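Local coordinates for protein ReP1-NCXSQ (Loligo pealei, PDB 3PPT) that binds and may transport fatty acids such as palmitoleate, also binds polyphosphoinositides, and when phosphorylated stimulates the squid optic nerve sodium/calcium exchanger, at residues A[5-19]-A[116-130]. Sequence-based numbering, arbitrary orientation.
With PAM (palmitoleic acid), chain B.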
loop_
_atom_site.group_PDB
_atom_site.type_symbol
_atom_site.label_atom_id
_atom_site.label_comp_id
_atom_site.label_asym_id
_atom_site.label_seq_id
_atom_site.Cartn_x
_atom_site.Cartn_y
_atom_site.Cartn_z
ATOM N N ALA A 5 -1.688 -7.775 10.211
ATOM C CA ALA A 5 -3.122 -7.742 10.487
ATOM C C ALA A 5 -3.469 -6.650 11.489
ATOM O O ALA A 5 -2.754 -6.437 12.473
ATOM C CB ALA A 5 -3.605 -9.103 11.018
ATOM N N GLY A 6 -4.571 -5.965 11.220
ATOM C CA GLY A 6 -5.119 -4.983 12.140
ATOM C C GLY A 6 -5.369 -3.666 11.438
ATOM O O GLY A 6 -5.533 -3.621 10.214
ATOM N N LYS A 7 -5.397 -2.588 12.213
ATOM C CA LYS A 7 -5.669 -1.266 11.667
ATOM C C LYS A 7 -4.480 -0.348 11.893
ATOM O O LYS A 7 -3.817 -0.406 12.938
ATOM C CB LYS A 7 -6.937 -0.686 12.306
ATOM C CG LYS A 7 -7.320 0.677 11.773
ATOM C CD LYS A 7 -8.693 1.096 12.263
ATOM C CE LYS A 7 -9.080 2.408 11.631
ATOM N NZ LYS A 7 -10.427 2.814 12.090
ATOM N N TRP A 8 -4.223 0.502 10.903
ATOM C CA TRP A 8 -3.033 1.337 10.843
ATOM C C TRP A 8 -3.436 2.729 10.387
ATOM O O TRP A 8 -4.340 2.867 9.568
ATOM C CB TRP A 8 -2.068 0.763 9.796
ATOM C CG TRP A 8 -1.623 -0.624 10.108
ATOM C CD1 TRP A 8 -2.122 -1.795 9.604
ATOM C CD2 TRP A 8 -0.574 -0.987 11.008
ATOM N NE1 TRP A 8 -1.434 -2.868 10.137
ATOM C CE2 TRP A 8 -0.483 -2.395 11.002
ATOM C CE3 TRP A 8 0.304 -0.253 11.812
ATOM C CZ2 TRP A 8 0.451 -3.084 11.782
ATOM C CZ3 TRP A 8 1.228 -0.932 12.581
ATOM C CH2 TRP A 8 1.295 -2.336 12.559
ATOM N N ILE A 9 -2.751 3.758 10.870
ATOM C CA ILE A 9 -3.004 5.122 10.397
ATOM C C ILE A 9 -1.677 5.822 10.080
ATOM O O ILE A 9 -0.690 5.633 10.783
ATOM C CB ILE A 9 -3.874 5.908 11.410
ATOM C CG1 ILE A 9 -4.402 7.204 10.787
ATOM C CG2 ILE A 9 -3.111 6.143 12.723
ATOM C CD1 ILE A 9 -5.578 7.803 11.557
ATOM N N LEU A 10 -1.643 6.604 9.004
ATOM C CA LEU A 10 -0.389 7.197 8.558
ATOM C C LEU A 10 0.198 8.117 9.614
ATOM O O LEU A 10 -0.508 8.972 10.142
ATOM C CB LEU A 10 -0.620 8.012 7.292
ATOM C CG LEU A 10 0.653 8.590 6.661
ATOM C CD1 LEU A 10 1.498 7.482 6.041
ATOM C CD2 LEU A 10 0.315 9.672 5.630
ATOM N N GLU A 11 1.491 7.957 9.882
ATOM C CA GLU A 11 2.220 8.841 10.788
ATOM C C GLU A 11 3.241 9.739 10.077
ATOM O O GLU A 11 3.343 10.929 10.386
ATOM C CB GLU A 11 2.908 8.033 11.891
ATOM C CG GLU A 11 3.678 8.874 12.898
ATOM C CD GLU A 11 4.260 8.028 14.008
ATOM O OE1 GLU A 11 5.073 7.121 13.715
ATOM O OE2 GLU A 11 3.884 8.256 15.173
ATOM N N SER A 12 3.989 9.179 9.128
ATOM C CA SER A 12 4.991 9.958 8.409
ATOM C C SER A 12 5.121 9.494 6.972
ATOM O O SER A 12 4.814 8.348 6.643
ATOM C CB SER A 12 6.352 9.882 9.110
ATOM O OG SER A 12 6.842 8.556 9.111
ATOM N N SER A 13 5.602 10.393 6.121
ATOM C CA SER A 13 5.743 10.110 4.706
ATOM C C SER A 13 6.941 10.849 4.136
ATOM O O SER A 13 7.179 12.010 4.463
ATOM C CB SER A 13 4.465 10.540 3.978
ATOM O OG SER A 13 4.529 10.222 2.598
ATOM N N GLU A 14 7.678 10.168 3.263
ATOM C CA GLU A 14 8.815 10.749 2.573
ATOM C C GLU A 14 8.746 10.390 1.089
ATOM O O GLU A 14 8.638 9.207 0.738
ATOM C CB GLU A 14 10.115 10.194 3.162
ATOM C CG GLU A 14 11.384 10.668 2.488
ATOM C CD GLU A 14 12.619 10.090 3.149
ATOM O OE1 GLU A 14 13.262 10.815 3.937
ATOM O OE2 GLU A 14 12.939 8.911 2.887
ATOM N N ASN A 15 8.761 11.426 0.252
ATOM C CA ASN A 15 8.861 11.305 -1.206
ATOM C C ASN A 15 7.616 10.739 -1.901
ATOM O O ASN A 15 7.706 10.208 -3.003
ATOM C CB ASN A 15 10.114 10.515 -1.615
ATOM C CG ASN A 15 10.713 11.004 -2.915
ATOM O OD1 ASN A 15 10.599 12.182 -3.268
ATOM N ND2 ASN A 15 11.372 10.104 -3.633
ATOM N N PHE A 16 6.457 10.873 -1.267
ATOM C CA PHE A 16 5.207 10.401 -1.870
ATOM C C PHE A 16 4.831 11.195 -3.123
ATOM O O PHE A 16 4.312 10.629 -4.080
ATOM C CB PHE A 16 4.078 10.434 -0.837
ATOM C CG PHE A 16 2.802 9.747 -1.274
ATOM C CD1 PHE A 16 2.819 8.505 -1.893
ATOM C CD2 PHE A 16 1.578 10.329 -0.990
ATOM C CE1 PHE A 16 1.626 7.871 -2.240
ATOM C CE2 PHE A 16 0.399 9.705 -1.339
ATOM C CZ PHE A 16 0.420 8.475 -1.967
ATOM N N ASP A 17 5.099 12.500 -3.129
ATOM C CA ASP A 17 4.739 13.306 -4.294
ATOM C C ASP A 17 5.502 12.835 -5.548
ATOM O O ASP A 17 4.913 12.690 -6.624
ATOM C CB ASP A 17 4.975 14.797 -4.033
ATOM C CG ASP A 17 4.286 15.683 -5.058
ATOM O OD1 ASP A 17 3.089 15.445 -5.343
ATOM O OD2 ASP A 17 4.938 16.614 -5.571
ATOM N N ASP A 18 6.803 12.588 -5.410
ATOM C CA ASP A 18 7.570 12.086 -6.547
ATOM C C ASP A 18 7.105 10.688 -6.986
ATOM O O ASP A 18 7.095 10.396 -8.180
ATOM C CB ASP A 18 9.075 12.109 -6.260
ATOM C CG ASP A 18 9.710 13.461 -6.576
ATOM O OD1 ASP A 18 8.981 14.406 -6.956
ATOM O OD2 ASP A 18 10.942 13.582 -6.452
ATOM N N TYR A 19 6.714 9.838 -6.033
ATOM C CA TYR A 19 6.138 8.540 -6.364
ATOM C C TYR A 19 4.895 8.746 -7.245
ATOM O O TYR A 19 4.757 8.140 -8.320
ATOM C CB TYR A 19 5.797 7.720 -5.101
ATOM C CG TYR A 19 5.149 6.405 -5.482
ATOM C CD1 TYR A 19 5.924 5.284 -5.753
ATOM C CD2 TYR A 19 3.765 6.297 -5.626
ATOM C CE1 TYR A 19 5.346 4.103 -6.154
ATOM C CE2 TYR A 19 3.183 5.120 -6.032
ATOM C CZ TYR A 19 3.977 4.028 -6.295
ATOM O OH TYR A 19 3.406 2.855 -6.712
ATOM N N LEU A 116 7.379 2.175 -1.173
ATOM C CA LEU A 116 6.830 2.170 -2.521
ATOM C C LEU A 116 7.937 2.527 -3.485
ATOM O O LEU A 116 8.551 3.588 -3.361
ATOM C CB LEU A 116 5.685 3.180 -2.654
ATOM C CG LEU A 116 4.490 3.000 -1.704
ATOM C CD1 LEU A 116 4.722 3.701 -0.378
ATOM C CD2 LEU A 116 3.206 3.508 -2.352
ATOM N N LYS A 117 8.198 1.649 -4.446
ATOM C CA LYS A 117 9.262 1.891 -5.416
ATOM C C LYS A 117 8.749 1.851 -6.852
ATOM O O LYS A 117 8.043 0.922 -7.248
ATOM C CB LYS A 117 10.397 0.878 -5.246
ATOM C CG LYS A 117 11.097 0.950 -3.903
ATOM C CD LYS A 117 12.261 -0.028 -3.841
ATOM C CE LYS A 117 12.850 -0.109 -2.442
ATOM N NZ LYS A 117 13.943 -1.123 -2.364
ATOM N N VAL A 118 9.114 2.868 -7.625
ATOM C CA VAL A 118 8.758 2.935 -9.035
ATOM C C VAL A 118 9.934 3.584 -9.739
ATOM O O VAL A 118 10.449 4.597 -9.272
ATOM C CB VAL A 118 7.454 3.741 -9.286
ATOM C CG1 VAL A 118 7.547 5.153 -8.736
ATOM C CG2 VAL A 118 7.114 3.764 -10.770
ATOM N N ASN A 119 10.382 2.985 -10.840
ATOM C CA ASN A 119 11.544 3.487 -11.548
ATOM C C ASN A 119 12.655 3.764 -10.544
ATOM O O ASN A 119 13.029 2.875 -9.786
ATOM C CB ASN A 119 11.169 4.728 -12.360
ATOM C CG ASN A 119 10.119 4.429 -13.414
ATOM O OD1 ASN A 119 10.062 3.319 -13.944
ATOM N ND2 ASN A 119 9.278 5.413 -13.716
ATOM N N ASP A 120 13.135 5.001 -10.484
ATOM C CA ASP A 120 14.200 5.337 -9.547
ATOM C C ASP A 120 13.736 6.021 -8.268
ATOM O O ASP A 120 14.555 6.524 -7.500
ATOM C CB ASP A 120 15.234 6.207 -10.244
ATOM C CG ASP A 120 15.820 5.530 -11.439
ATOM O OD1 ASP A 120 16.504 4.503 -11.242
ATOM O OD2 ASP A 120 15.580 6.009 -12.564
ATOM N N VAL A 121 12.429 6.036 -8.043
ATOM C CA VAL A 121 11.859 6.720 -6.897
ATOM C C VAL A 121 11.605 5.719 -5.779
ATOM O O VAL A 121 11.099 4.617 -6.021
ATOM C CB VAL A 121 10.530 7.402 -7.269
ATOM C CG1 VAL A 121 9.820 7.918 -6.021
ATOM C CG2 VAL A 121 10.772 8.526 -8.254
ATOM N N VAL A 122 11.975 6.102 -4.562
ATOM C CA VAL A 122 11.629 5.330 -3.377
ATOM C C VAL A 122 10.868 6.230 -2.423
ATOM O O VAL A 122 11.303 7.345 -2.126
ATOM C CB VAL A 122 12.869 4.761 -2.660
ATOM C CG1 VAL A 122 12.445 3.902 -1.476
ATOM C CG2 VAL A 122 13.737 3.960 -3.633
ATOM N N CYS A 123 9.715 5.749 -1.973
ATOM C CA CYS A 123 8.887 6.489 -1.034
ATOM C C CYS A 123 8.705 5.637 0.209
ATOM O O CYS A 123 8.476 4.430 0.107
ATOM C CB CYS A 123 7.535 6.818 -1.683
ATOM S SG CYS A 123 6.199 7.247 -0.533
ATOM N N THR A 124 8.817 6.261 1.376
ATOM C CA THR A 124 8.650 5.543 2.636
ATOM C C THR A 124 7.505 6.151 3.411
ATOM O O THR A 124 7.509 7.346 3.695
ATOM C CB THR A 124 9.923 5.600 3.504
ATOM O OG1 THR A 124 10.999 4.978 2.800
ATOM C CG2 THR A 124 9.723 4.864 4.835
ATOM N N ARG A 125 6.538 5.317 3.783
ATOM C CA ARG A 125 5.387 5.749 4.561
ATOM C C ARG A 125 5.225 4.867 5.784
ATOM O O ARG A 125 5.147 3.637 5.682
ATOM C CB ARG A 125 4.130 5.768 3.693
ATOM C CG ARG A 125 4.144 6.977 2.772
ATOM C CD ARG A 125 3.195 6.859 1.636
ATOM N NE ARG A 125 1.783 6.973 1.991
ATOM C CZ ARG A 125 1.155 8.129 2.174
ATOM N NH1 ARG A 125 1.835 9.272 2.138
ATOM N NH2 ARG A 125 -0.149 8.134 2.409
ATOM N N ILE A 126 5.196 5.509 6.945
ATOM C CA ILE A 126 5.199 4.790 8.202
ATOM C C ILE A 126 3.853 5.012 8.865
ATOM O O ILE A 126 3.370 6.141 8.953
ATOM C CB ILE A 126 6.370 5.223 9.114
ATOM C CG1 ILE A 126 7.704 4.938 8.408
ATOM C CG2 ILE A 126 6.302 4.486 10.444
ATOM C CD1 ILE A 126 8.892 5.660 8.987
ATOM N N TYR A 127 3.242 3.905 9.273
ATOM C CA TYR A 127 1.929 3.879 9.899
ATOM C C TYR A 127 2.029 3.412 11.347
ATOM O O TYR A 127 2.792 2.488 11.658
ATOM C CB TYR A 127 1.045 2.879 9.172
ATOM C CG TYR A 127 0.451 3.321 7.843
ATOM C CD1 TYR A 127 -0.903 3.595 7.744
ATOM C CD2 TYR A 127 1.222 3.420 6.682
ATOM C CE1 TYR A 127 -1.488 3.966 6.546
ATOM C CE2 TYR A 127 0.641 3.805 5.469
ATOM C CZ TYR A 127 -0.717 4.075 5.415
ATOM O OH TYR A 127 -1.332 4.441 4.236
ATOM N N LYS A 128 1.235 4.034 12.215
ATOM C CA LYS A 128 1.140 3.654 13.616
ATOM C C LYS A 128 -0.083 2.760 13.768
ATOM O O LYS A 128 -1.094 2.965 13.086
ATOM C CB LYS A 128 0.984 4.923 14.463
ATOM C CG LYS A 128 1.041 4.762 15.973
ATOM C CD LYS A 128 1.100 6.144 16.620
ATOM C CE LYS A 128 1.170 6.091 18.137
ATOM N NZ LYS A 128 1.397 7.459 18.692
ATOM N N ARG A 129 -0.019 1.771 14.657
ATOM C CA ARG A 129 -1.154 0.888 14.866
ATOM C C ARG A 129 -2.289 1.618 15.580
ATOM O O ARG A 129 -2.051 2.425 16.489
ATOM C CB ARG A 129 -0.740 -0.338 15.684
ATOM C CG ARG A 129 -1.862 -1.342 15.855
ATOM C CD ARG A 129 -1.419 -2.558 16.625
ATOM N NE ARG A 129 -0.434 -3.374 15.916
ATOM C CZ ARG A 129 -0.730 -4.254 14.965
ATOM N NH1 ARG A 129 -1.981 -4.415 14.557
ATOM N NH2 ARG A 129 0.240 -4.972 14.412
ATOM N N VAL A 130 -3.517 1.347 15.154
ATOM C CA VAL A 130 -4.705 1.771 15.887
ATOM C C VAL A 130 -5.224 0.524 16.590
ATOM O O VAL A 130 -5.542 -0.471 15.938
ATOM C CB VAL A 130 -5.797 2.297 14.944
ATOM C CG1 VAL A 130 -7.047 2.645 15.739
ATOM C CG2 VAL A 130 -5.291 3.512 14.174
HETATM C C1 PAM B . -0.480 4.379 1.073
HETATM O O1 PAM B . -1.189 3.355 1.250
HETATM O O2 PAM B . -0.091 5.080 2.037
HETATM C C2 PAM B . -0.068 4.797 -0.329
HETATM C C3 PAM B . -0.798 4.044 -1.433
HETATM C C4 PAM B . -0.383 4.561 -2.809
HETATM C C5 PAM B . -1.232 3.909 -3.899
HETATM C C6 PAM B . -0.873 4.332 -5.321
HETATM C C7 PAM B . -0.947 5.841 -5.520
HETATM C C8 PAM B . -2.356 6.362 -5.273
HETATM C C9 PAM B . -2.385 7.859 -5.443
HETATM C C10 PAM B . -3.501 8.569 -5.266
HETATM C C11 PAM B . -4.813 7.930 -4.879
HETATM C C12 PAM B . -5.282 8.513 -3.554
HETATM C C13 PAM B . -5.112 7.529 -2.408
HETATM C C14 PAM B . -6.153 6.420 -2.492
HETATM C C15 PAM B . -6.047 5.513 -1.274
HETATM C C16 PAM B . -7.413 5.144 -0.750
HETATM O O HOH W 1 4.494 8.651 17.758
HETATM O O HOH W 2 8.402 8.279 6.399
HETATM O O HOH W 3 13.059 8.320 -0.496
HETATM O O HOH W 4 12.219 7.000 1.327
#
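The first and last strands of the fatty-acid-binding-protein barrel, 6-14 and 121-130, pair antiparallel here and, with Phe16 on the helix that follows the first, carry the site that grips the palmitoleate carboxylate. Their ladder slips by one residue at a classic beta bulge: Glu11 N donates to Ile126 O at 2.8 Å, and Ser12 N donates to the same Ile126 O at 3.1 Å. Beside the bulge, Leu10 CA lies over one face of the Tyr127 ring.

Carboxylate oxygen O2 of palmitoleate takes three bonds: Tyr127 OH at 2.6 Å, Arg125 NE at 2.7 Å and a weak one from Arg125 NH2. O2 lies in the guanidinium plane of Arg125, at its edge. That plane is clamped from both faces, by the Leu10 methyls on one and by the Phe16 ring on the other, stacked with planes 25° apart and Arg125 CZ 3.9 Å from the ring centroid, a cation-pi contact. The bend at chi3 (72°) turns the arginine's end toward Ser13, whose OG accepts from Arg125 NH1 at 2.9 Å. An alanine in place of Phe16 would strip one face of the guanidinium and is likely to let it turn, weakening its aim at the carboxylate.

Past the N-cap residue Asn15, whose ND2 donates to Val122 O at 3.1 Å, the helix lays Tyr19 against the hairpin: Leu116 CB sits over its ring face, and Val118 CG1 comes within 3.4 Å of Tyr19 CD1. At the other end Arg129 NH1 donates to Ala5 O almost linearly (175°) and Arg129 NH2 to Asp3 O, while Trp8 CZ2 comes over one guanidinium face, off toward its rim, the planes well tilted.

Strand 6-14 lies between 39-45 and 121-130, and the latter continues the sheet into 111-118; Pro38 packs on Leu10, Arg125 and Tyr127, and Ser101 OG and Tyr19 OH are hydrogen-bonded.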